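Local coordinates for protein putative endo-1,4-beta-xylanase (Bacteroides thetaiotaomicron VPI-5482, PDB 5MSX) that probably hydrolyses O-glycosidic bonds in plant pectin as a family 43 glycoside hydrolase, in the manner of an arabinofuranosidase, at residues Val328-Ile333 / Phe353-Ala358; Arg349-Val354 / Gly364-Ala369; Tyr395-Thr400 / Gly452-Asn457. All blocks are in the same frame, centred on the assembly; numbering follows the deposited sequence.

Contact 1 (Val328-Ile333 / Phe353-Ala358); sequences VYASSI and FVPSFA. With CA (calcium ion), chain T.
Pro355 packs on the side chains that strand 325-330 and the turn after it direct at it, and illustrates how a proline ring can join a loop to a sheet without a hydrogen bond. Three residues share the ring: Val328 meets CB, Ala330 CB approaches CG, and Ile333 takes CD, its CD1 lying 3.6 Å from Pro355 CD. The Ile333 side chain crosses the pyrrolidine at about a right angle. Its other branch, CG2, held anti to the backbone N by a chi1 of -58°, turns to the preceding backbone and lies 3.5 Å from Phe353 O. At the far end of the contact, Val328 CG2 reaches past the ring to within 3.5 Å of Ser356 N. Behind this apolar shell the loop is coiled into a helix-like turn, with Phe357 N bonded to Val354 O and Ala358 N to Pro355 O at 2.8 Å. Val354 CG2 sits over the centre of the Phe357 ring, 3.8 Å above its plane, and Trp367 and Ile379 also touch Pro355. The turn presents Phe357 O to the calcium ion at 2.3 Å; Asp360, Ala362, Ser365, Trp454 and Glu455 complete the site. The result is a calcium-binding loop packed on a beta-sandwich sheet, as in many F5/8 type C (discoidin-like) domains.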
loop_
_atom_site.group_PDB
_atom_site.type_symbol
_atom_site.label_atom_id
_atom_site.label_comp_id
_atom_site.label_asym_id
_atom_site.label_seq_id
_atom_site.Cartn_x
_atom_site.Cartn_y
_atom_site.Cartn_z
ATOM N N VAL C 328 8.669 33.425 -44.047
ATOM C CA VAL C 328 7.897 33.931 -42.927
ATOM C C VAL C 328 8.288 35.375 -42.702
ATOM O O VAL C 328 9.363 35.785 -43.097
ATOM C CB VAL C 328 8.155 33.149 -41.612
ATOM C CG1 VAL C 328 7.416 31.835 -41.611
ATOM C CG2 VAL C 328 9.640 32.892 -41.397
ATOM N N TYR C 329 7.405 36.133 -42.072
ATOM C CA TYR C 329 7.671 37.525 -41.709
ATOM C C TYR C 329 6.654 37.916 -40.668
ATOM O O TYR C 329 5.648 37.243 -40.523
ATOM C CB TYR C 329 7.630 38.475 -42.923
ATOM C CG TYR C 329 6.353 38.435 -43.745
ATOM C CD1 TYR C 329 5.243 39.216 -43.397
ATOM C CD2 TYR C 329 6.257 37.622 -44.874
ATOM C CE1 TYR C 329 4.073 39.183 -44.158
ATOM C CE2 TYR C 329 5.092 37.576 -45.630
ATOM C CZ TYR C 329 4.010 38.358 -45.269
ATOM O OH TYR C 329 2.870 38.311 -46.025
ATOM N N ALA C 330 6.927 38.985 -39.930
ATOM C CA ALA C 330 6.119 39.337 -38.774
ATOM C C ALA C 330 5.934 40.833 -38.635
ATOM O O ALA C 330 6.534 41.590 -39.355
ATOM C CB ALA C 330 6.764 38.771 -37.512
ATOM N N SER C 331 5.086 41.230 -37.698
ATOM C CA SER C 331 4.848 42.630 -37.367
ATOM C C SER C 331 6.046 43.330 -36.744
ATOM O O SER C 331 6.212 44.527 -36.914
ATOM C CB SER C 331 3.663 42.738 -36.406
ATOM O OG SER C 331 3.908 42.102 -35.164
ATOM N N SER C 332 6.841 42.586 -35.975
ATOM C CA SER C 332 8.075 43.092 -35.413
ATOM C C SER C 332 8.967 41.938 -34.967
ATOM O O SER C 332 8.563 40.758 -34.975
ATOM C CB SER C 332 7.795 44.009 -34.225
ATOM O OG SER C 332 7.312 43.284 -33.117
ATOM N N ILE C 333 10.193 42.305 -34.602
ATOM C CA ILE C 333 11.216 41.383 -34.133
ATOM C C ILE C 333 11.876 42.052 -32.939
ATOM O O ILE C 333 12.307 43.217 -33.047
ATOM C CB ILE C 333 12.262 41.093 -35.225
ATOM C CG1 ILE C 333 11.577 40.517 -36.476
ATOM C CG2 ILE C 333 13.342 40.150 -34.701
ATOM C CD1 ILE C 333 12.456 40.464 -37.701
ATOM N N PHE C 353 15.833 36.727 -32.378
ATOM C CA PHE C 353 14.388 36.537 -32.229
ATOM C C PHE C 353 13.656 36.580 -33.555
ATOM O O PHE C 353 12.472 36.922 -33.593
ATOM C CB PHE C 353 13.840 37.562 -31.238
ATOM C CG PHE C 353 14.398 37.398 -29.865
ATOM C CD1 PHE C 353 14.106 36.249 -29.115
ATOM C CD2 PHE C 353 15.254 38.361 -29.311
ATOM C CE1 PHE C 353 14.631 36.072 -27.839
ATOM C CE2 PHE C 353 15.784 38.187 -28.025
ATOM C CZ PHE C 353 15.473 37.032 -27.290
ATOM N N VAL C 354 14.350 36.178 -34.621
ATOM C CA VAL C 354 13.837 36.303 -35.977
ATOM C C VAL C 354 12.670 35.340 -36.278
ATOM O O VAL C 354 12.617 34.251 -35.704
ATOM C CB VAL C 354 14.941 36.184 -37.050
ATOM C CG1 VAL C 354 15.981 37.306 -36.874
ATOM C CG2 VAL C 354 15.597 34.808 -37.087
ATOM N N PRO C 355 11.738 35.738 -37.174
ATOM C CA PRO C 355 10.563 34.915 -37.538
ATOM C C PRO C 355 10.873 33.497 -38.033
ATOM O O PRO C 355 10.132 32.572 -37.729
ATOM C CB PRO C 355 9.907 35.729 -38.667
ATOM C CG PRO C 355 10.371 37.132 -38.445
ATOM C CD PRO C 355 11.790 36.970 -37.982
ATOM N N SER C 356 11.942 33.318 -38.803
ATOM C CA SER C 356 12.342 31.980 -39.254
ATOM C C SER C 356 12.610 30.998 -38.093
ATOM O O SER C 356 12.535 29.776 -38.286
ATOM C CB SER C 356 13.554 32.059 -40.175
ATOM O OG SER C 356 14.640 32.640 -39.466
ATOM N N PHE C 357 12.920 31.525 -36.905
ATOM C CA PHE C 357 13.007 30.689 -35.688
ATOM C C PHE C 357 11.648 30.057 -35.282
ATOM O O PHE C 357 11.638 29.028 -34.623
ATOM C CB PHE C 357 13.649 31.446 -34.504
ATOM C CG PHE C 357 15.159 31.702 -34.634
ATOM C CD1 PHE C 357 15.953 31.100 -35.622
ATOM C CD2 PHE C 357 15.797 32.520 -33.689
ATOM C CE1 PHE C 357 17.318 31.330 -35.683
ATOM C CE2 PHE C 357 17.167 32.747 -33.745
ATOM C CZ PHE C 357 17.927 32.156 -34.740
ATOM N N ALA C 358 10.517 30.656 -35.665
ATOM C CA ALA C 358 9.194 30.010 -35.450
ATOM C C ALA C 358 8.999 28.674 -36.211
ATOM O O ALA C 358 8.172 27.843 -35.802
ATOM C CB ALA C 358 8.079 30.975 -35.787
HETATM CA CA CA T . 12.302 27.317 -33.188
#

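Contact 2 (Arg349-Val354 / Gly364-Ala369); sequences RTEYFV and GSRWMA. With CA (calcium ion), chain T.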
loop_
_atom_site.group_PDB
_atom_site.type_symbol
_atom_site.label_atom_id
_atom_site.label_comp_id
_atom_site.label_asym_id
_atom_site.label_seq_id
_atom_site.Cartn_x
_atom_site.Cartn_y
_atom_site.Cartn_z
ATOM N N ARG C 349 26.985 34.753 -24.909
ATOM C CA ARG C 349 26.104 34.363 -25.978
ATOM C C ARG C 349 25.099 35.437 -26.286
ATOM O O ARG C 349 24.783 36.276 -25.457
ATOM C CB ARG C 349 25.374 33.057 -25.598
ATOM C CG ARG C 349 26.356 31.926 -25.351
ATOM C CD ARG C 349 25.695 30.561 -25.355
ATOM N NE ARG C 349 24.905 30.313 -24.164
ATOM C CZ ARG C 349 24.517 29.097 -23.764
ATOM N NH1 ARG C 349 24.843 27.997 -24.473
ATOM N NH2 ARG C 349 23.799 28.975 -22.644
ATOM N N THR C 350 24.561 35.349 -27.492
ATOM C CA THR C 350 23.526 36.249 -27.975
ATOM C C THR C 350 22.373 35.417 -28.528
ATOM O O THR C 350 22.604 34.445 -29.249
ATOM C CB THR C 350 24.107 37.165 -29.078
ATOM O OG1 THR C 350 25.148 37.963 -28.498
ATOM C CG2 THR C 350 23.033 38.091 -29.646
ATOM N N GLU C 351 21.146 35.772 -28.151
ATOM C CA GLU C 351 19.945 35.166 -28.709
ATOM C C GLU C 351 19.277 36.158 -29.658
ATOM O O GLU C 351 19.063 37.317 -29.286
ATOM C CB GLU C 351 18.937 34.809 -27.629
ATOM C CG GLU C 351 17.772 33.998 -28.204
ATOM C CD GLU C 351 16.722 33.549 -27.176
ATOM O OE1 GLU C 351 16.781 33.949 -25.982
ATOM O OE2 GLU C 351 15.804 32.763 -27.576
ATOM N N TYR C 352 18.917 35.678 -30.843
ATOM C CA TYR C 352 18.148 36.446 -31.808
ATOM C C TYR C 352 16.724 35.928 -31.795
ATOM O O TYR C 352 16.446 34.812 -31.305
ATOM C CB TYR C 352 18.745 36.293 -33.211
ATOM C CG TYR C 352 20.161 36.815 -33.315
ATOM C CD1 TYR C 352 20.403 38.172 -33.556
ATOM C CD2 TYR C 352 21.267 35.961 -33.163
ATOM C CE1 TYR C 352 21.697 38.674 -33.624
ATOM C CE2 TYR C 352 22.573 36.455 -33.234
ATOM C CZ TYR C 352 22.780 37.810 -33.458
ATOM O OH TYR C 352 24.054 38.319 -33.540
ATOM N N PHE C 353 15.833 36.727 -32.378
ATOM C CA PHE C 353 14.388 36.537 -32.229
ATOM C C PHE C 353 13.656 36.580 -33.555
ATOM O O PHE C 353 12.472 36.922 -33.593
ATOM C CB PHE C 353 13.840 37.562 -31.238
ATOM C CG PHE C 353 14.398 37.398 -29.865
ATOM C CD1 PHE C 353 14.106 36.249 -29.115
ATOM C CD2 PHE C 353 15.254 38.361 -29.311
ATOM C CE1 PHE C 353 14.631 36.072 -27.839
ATOM C CE2 PHE C 353 15.784 38.187 -28.025
ATOM C CZ PHE C 353 15.473 37.032 -27.290
ATOM N N VAL C 354 14.350 36.178 -34.621
ATOM C CA VAL C 354 13.837 36.303 -35.977
ATOM C C VAL C 354 12.670 35.340 -36.278
ATOM O O VAL C 354 12.617 34.251 -35.704
ATOM C CB VAL C 354 14.941 36.184 -37.050
ATOM C CG1 VAL C 354 15.981 37.306 -36.874
ATOM C CG2 VAL C 354 15.597 34.808 -37.087
ATOM N N GLY C 364 15.011 25.108 -29.217
ATOM C CA GLY C 364 15.847 26.104 -28.581
ATOM C C GLY C 364 15.717 27.507 -29.140
ATOM O O GLY C 364 16.198 28.448 -28.526
ATOM N N SER C 365 15.070 27.653 -30.304
ATOM C CA SER C 365 14.901 28.962 -30.911
ATOM C C SER C 365 13.445 29.413 -30.992
ATOM O O SER C 365 12.526 28.591 -31.137
ATOM C CB SER C 365 15.487 28.950 -32.299
ATOM O OG SER C 365 14.789 28.077 -33.155
ATOM N N ARG C 366 13.252 30.726 -30.932
ATOM C CA ARG C 366 11.932 31.318 -30.959
ATOM C C ARG C 366 11.925 32.661 -31.680
ATOM O O ARG C 366 12.898 33.436 -31.592
ATOM C CB ARG C 366 11.437 31.548 -29.522
ATOM C CG ARG C 366 12.505 32.168 -28.649
ATOM C CD ARG C 366 12.029 32.382 -27.246
ATOM N NE ARG C 366 13.130 32.928 -26.488
ATOM C CZ ARG C 366 13.024 33.584 -25.350
ATOM N NH1 ARG C 366 11.854 33.754 -24.779
ATOM N NH2 ARG C 366 14.111 34.054 -24.776
ATOM N N TRP C 367 10.808 32.931 -32.360
ATOM C CA TRP C 367 10.428 34.313 -32.725
ATOM C C TRP C 367 9.905 34.978 -31.485
ATOM O O TRP C 367 9.216 34.341 -30.685
ATOM C CB TRP C 367 9.353 34.344 -33.814
ATOM C CG TRP C 367 8.678 35.687 -34.001
ATOM C CD1 TRP C 367 9.252 36.833 -34.466
ATOM C CD2 TRP C 367 7.316 36.012 -33.717
ATOM N NE1 TRP C 367 8.338 37.857 -34.489
ATOM C CE2 TRP C 367 7.134 37.383 -34.054
ATOM C CE3 TRP C 367 6.212 35.275 -33.246
ATOM C CZ2 TRP C 367 5.896 38.048 -33.910
ATOM C CZ3 TRP C 367 4.957 35.948 -33.088
ATOM C CH2 TRP C 367 4.826 37.326 -33.418
ATOM N N MET C 368 10.237 36.252 -31.310
ATOM C CA MET C 368 9.595 37.106 -30.327
ATOM C C MET C 368 9.318 38.476 -30.950
ATOM O O MET C 368 10.212 39.091 -31.555
ATOM C CB MET C 368 10.479 37.299 -29.092
ATOM C CG MET C 368 10.719 36.034 -28.268
ATOM S SD MET C 368 9.292 35.611 -27.274
ATOM C CE MET C 368 9.268 36.905 -26.055
ATOM N N ALA C 369 8.079 38.948 -30.802
ATOM C CA ALA C 369 7.706 40.318 -31.161
ATOM C C ALA C 369 8.439 41.317 -30.262
ATOM O O ALA C 369 8.774 40.995 -29.098
ATOM C CB ALA C 369 6.196 40.504 -31.013
HETATM CA CA CA T . 12.302 27.317 -33.188
HETATM O O HOH W 1 15.744 32.215 -30.196
#
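Arg366 and Glu351 form a bidentate, side-on salt bridge inside the F5/8 type C domain, next to its calcium loop. The arginine chain is extended from CG to NE, while CG lies between the backbone N and the carbonyl carbon (chi1 45°), which sends the guanidinium along the Phe353 side chain toward the acid. Glu351, equally extended and with CG anti to its N, crosses it at about a right angle. Arg366 NE bonds Glu351 OE2 and Arg366 NH2 bonds Glu351 OE1, each at 2.9 Å and nearly straight. Both oxygens are met on their syn sides and lie in the guanidinium plane, although the two flat groups are inclined by 31°. Arg281 makes a second salt bridge to OE2, so two positive groups would be expected to favour the ionised carboxylate. The Phe353 ring stands steeply to the guanidinium, 73° between planes: its CE1 lies over one guanidinium face, 3.7 Å from Arg366 NH2. Met368, bent at chi2 and chi3, runs beside the same ring and brings CG to 3.5 Å from Phe353 CD1. Met368 N donates to Phe353 O at 3.3 Å. Ser365, just before the arginine, binds calcium through both O and OG, the OG-calcium distance being 2.6 Å.

Contact 3 (Tyr395-Thr400 / Gly452-Asn457); sequences YFVRPT and GIWEWN. With CA (calcium ion), chain T; EDO (1,2-ethanediol), chain B.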
loop_
_atom_site.group_PDB
_atom_site.type_symbol
_atom_site.label_atom_id
_atom_site.label_comp_id
_atom_site.label_asym_id
_atom_site.label_seq_id
_atom_site.Cartn_x
_atom_site.Cartn_y
_atom_site.Cartn_z
ATOM N N TYR C 395 3.275 26.191 -30.949
ATOM C CA TYR C 395 3.911 26.135 -29.646
ATOM C C TYR C 395 4.341 27.536 -29.273
ATOM O O TYR C 395 5.397 27.985 -29.711
ATOM C CB TYR C 395 5.118 25.214 -29.730
ATOM C CG TYR C 395 4.787 23.765 -29.965
ATOM C CD1 TYR C 395 4.658 23.246 -31.248
ATOM C CD2 TYR C 395 4.634 22.897 -28.885
ATOM C CE1 TYR C 395 4.355 21.896 -31.447
ATOM C CE2 TYR C 395 4.353 21.552 -29.072
ATOM C CZ TYR C 395 4.217 21.063 -30.342
ATOM O OH TYR C 395 3.933 19.739 -30.476
ATOM N N PHE C 396 3.529 28.234 -28.495
ATOM C CA PHE C 396 3.866 29.590 -28.061
ATOM C C PHE C 396 4.903 29.597 -26.951
ATOM O O PHE C 396 5.078 28.613 -26.202
ATOM C CB PHE C 396 2.637 30.396 -27.575
ATOM C CG PHE C 396 1.590 30.659 -28.645
ATOM C CD1 PHE C 396 1.739 31.726 -29.552
ATOM C CD2 PHE C 396 0.430 29.862 -28.745
ATOM C CE1 PHE C 396 0.771 31.974 -30.537
ATOM C CE2 PHE C 396 -0.543 30.118 -29.720
ATOM C CZ PHE C 396 -0.362 31.166 -30.617
ATOM N N VAL C 397 5.537 30.751 -26.811
ATOM C CA VAL C 397 6.452 31.035 -25.709
ATOM C C VAL C 397 5.656 31.332 -24.421
ATOM O O VAL C 397 4.612 31.999 -24.466
ATOM C CB VAL C 397 7.373 32.236 -26.074
ATOM C CG1 VAL C 397 8.180 32.682 -24.869
ATOM C CG2 VAL C 397 8.280 31.868 -27.228
ATOM N N ARG C 398 6.174 30.873 -23.281
ATOM C CA ARG C 398 5.457 30.890 -21.995
ATOM C C ARG C 398 4.024 30.296 -22.093
ATOM O O ARG C 398 3.043 30.915 -21.648
ATOM C CB ARG C 398 5.443 32.276 -21.340
ATOM C CG ARG C 398 5.089 32.205 -19.854
ATOM C CD ARG C 398 4.968 33.581 -19.240
ATOM N NE ARG C 398 6.279 34.199 -19.048
ATOM C CZ ARG C 398 6.487 35.444 -18.616
ATOM N NH1 ARG C 398 5.471 36.245 -18.329
ATOM N NH2 ARG C 398 7.724 35.890 -18.466
ATOM N N PRO C 399 3.917 29.057 -22.610
ATOM C CA PRO C 399 2.647 28.387 -22.906
ATOM C C PRO C 399 1.762 28.170 -21.655
ATOM O O PRO C 399 0.498 28.126 -21.739
ATOM C CB PRO C 399 3.111 27.060 -23.507
ATOM C CG PRO C 399 4.388 26.781 -22.830
ATOM C CD PRO C 399 5.049 28.129 -22.791
ATOM N N THR C 400 2.404 28.040 -20.498
ATOM C CA THR C 400 1.672 27.759 -19.281
ATOM C C THR C 400 0.902 28.978 -18.761
ATOM O O THR C 400 0.083 28.811 -17.863
ATOM C CB THR C 400 2.562 27.227 -18.158
ATOM O OG1 THR C 400 3.534 28.215 -17.781
ATOM C CG2 THR C 400 3.252 25.909 -18.582
ATOM N N GLY C 452 5.170 35.334 -28.787
ATOM C CA GLY C 452 6.293 34.625 -29.361
ATOM C C GLY C 452 6.013 33.169 -29.601
ATOM O O GLY C 452 5.106 32.613 -28.994
ATOM N N ILE C 453 6.792 32.561 -30.491
ATOM C CA ILE C 453 6.593 31.195 -30.927
ATOM C C ILE C 453 7.944 30.446 -31.006
ATOM O O ILE C 453 8.870 30.861 -31.757
ATOM C CB ILE C 453 5.924 31.159 -32.330
ATOM C CG1 ILE C 453 4.572 31.898 -32.327
ATOM C CG2 ILE C 453 5.718 29.726 -32.788
ATOM C CD1 ILE C 453 3.821 31.801 -33.648
ATOM N N TRP C 454 8.032 29.339 -30.251
ATOM C CA TRP C 454 9.114 28.337 -30.401
ATOM C C TRP C 454 9.019 27.537 -31.704
ATOM O O TRP C 454 10.005 27.388 -32.436
ATOM C CB TRP C 454 9.085 27.337 -29.234
ATOM C CG TRP C 454 9.329 27.880 -27.873
ATOM C CD1 TRP C 454 8.409 28.073 -26.902
ATOM C CD2 TRP C 454 10.594 28.280 -27.319
ATOM N NE1 TRP C 454 9.006 28.563 -25.765
ATOM C CE2 TRP C 454 10.346 28.724 -26.000
ATOM C CE3 TRP C 454 11.906 28.334 -27.823
ATOM C CZ2 TRP C 454 11.367 29.206 -25.162
ATOM C CZ3 TRP C 454 12.906 28.816 -27.015
ATOM C CH2 TRP C 454 12.641 29.222 -25.685
ATOM N N GLU C 455 7.838 26.985 -31.979
ATOM C CA GLU C 455 7.622 26.128 -33.157
ATOM C C GLU C 455 6.202 26.256 -33.673
ATOM O O GLU C 455 5.258 26.305 -32.886
ATOM C CB GLU C 455 7.921 24.636 -32.876
ATOM C CG GLU C 455 9.397 24.239 -32.977
ATOM C CD GLU C 455 10.018 24.646 -34.316
ATOM O OE1 GLU C 455 9.468 24.246 -35.362
ATOM O OE2 GLU C 455 11.026 25.398 -34.337
ATOM N N TRP C 456 6.062 26.295 -34.997
ATOM C CA TRP C 456 4.759 26.408 -35.645
ATOM C C TRP C 456 4.782 25.396 -36.759
ATOM O O TRP C 456 5.487 25.565 -37.757
ATOM C CB TRP C 456 4.513 27.826 -36.158
ATOM C CG TRP C 456 3.185 28.082 -36.855
ATOM C CD1 TRP C 456 2.059 27.302 -36.820
ATOM C CD2 TRP C 456 2.852 29.222 -37.664
ATOM N NE1 TRP C 456 1.060 27.871 -37.584
ATOM C CE2 TRP C 456 1.520 29.052 -38.107
ATOM C CE3 TRP C 456 3.557 30.363 -38.072
ATOM C CZ2 TRP C 456 0.870 29.993 -38.922
ATOM C CZ3 TRP C 456 2.913 31.296 -38.881
ATOM C CH2 TRP C 456 1.583 31.101 -39.301
ATOM N N ASN C 457 4.049 24.313 -36.551
ATOM C CA ASN C 457 4.042 23.190 -37.496
ATOM C C ASN C 457 2.726 23.202 -38.252
ATOM O O ASN C 457 1.651 23.340 -37.649
ATOM C CB ASN C 457 4.213 21.866 -36.763
ATOM C CG ASN C 457 5.546 21.767 -36.042
ATOM O OD1 ASN C 457 6.547 22.295 -36.477
ATOM N ND2 ASN C 457 5.543 21.096 -34.931
HETATM CA CA CA T . 12.302 27.317 -33.188
HETATM C C1 EDO B . 1.356 27.541 -25.919
HETATM O O1 EDO B . 1.432 26.894 -27.189
HETATM C C2 EDO B . 0.039 28.242 -25.556
HETATM O O2 EDO B . -0.094 28.852 -24.263
HETATM O O HOH W 2 8.524 29.292 -23.068
#
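Tyr395 and Phe396 pair antiparallel with 452-457 through a classic beta bulge, in which Trp454 and Glu455 both face Tyr395; this is the sheet of the F5/8 type C domain beside its calcium site. Among the backbone bonds, Tyr395 N donates to Glu455 O at 2.8 Å. In return Tyr395 O receives two weak bonds, from Trp454 N and Glu455 N, the signature of the bulge, where two residues share one partner. Beyond it, Phe396 faces Ile453 as a non-hydrogen-bonded pair, and Val397 N donates to Gly452 O at 2.9 Å.

Apolar and ring contacts accompany these bonds. Val397 CG2, anti to the carbonyl carbon, makes a CH-pi contact over the five-membered ring of Trp454, 3.8 Å from its centroid. On the other flank Phe396 and Ile453 lie side by side, Phe396 CD1 4.0 Å from Ile453 CG1. Tyr395 sets its ring edge against Glu455 O, and its CE1 lies near ND2 of Asn457.

Bound groups add a third kind of interaction. Ethanediol, probably from the crystallisation liquor, links Phe396 N to Pro399 O. Glu455, bent at chi2 (-54°), turns its carboxylate away from the tyrosine, which brings Glu455 OE2 to the calcium ion; Trp454 O binds the same ion. In the plane of the indole, one water accepts from Trp454 NE1 and from Arg398 N, each at 2.8 Å.

The three contacts surround one calcium ion, yet differ in burial. Contact 1 is the most peripheral, partly buried and held across its segments by apolar packing alone; contacts 2 and 3 are buried, the former combining a salt bridge with ring packing and one backbone bond, the latter relying on sheet pairing. Contacts 1 and 2 share Phe353 and Val354, and Trp367 NE1 probably bonds Ser332 O between them. Contacts 2 and 3 meet as neighbouring strands, Trp367 N hydrogen-bonding Ile453 O at 2.9 Å. Each contributes to the metal differently: 353-358 gives one backbone oxygen, 364-369 a backbone and a hydroxyl oxygen, 452-457 a backbone and a carboxylate oxygen.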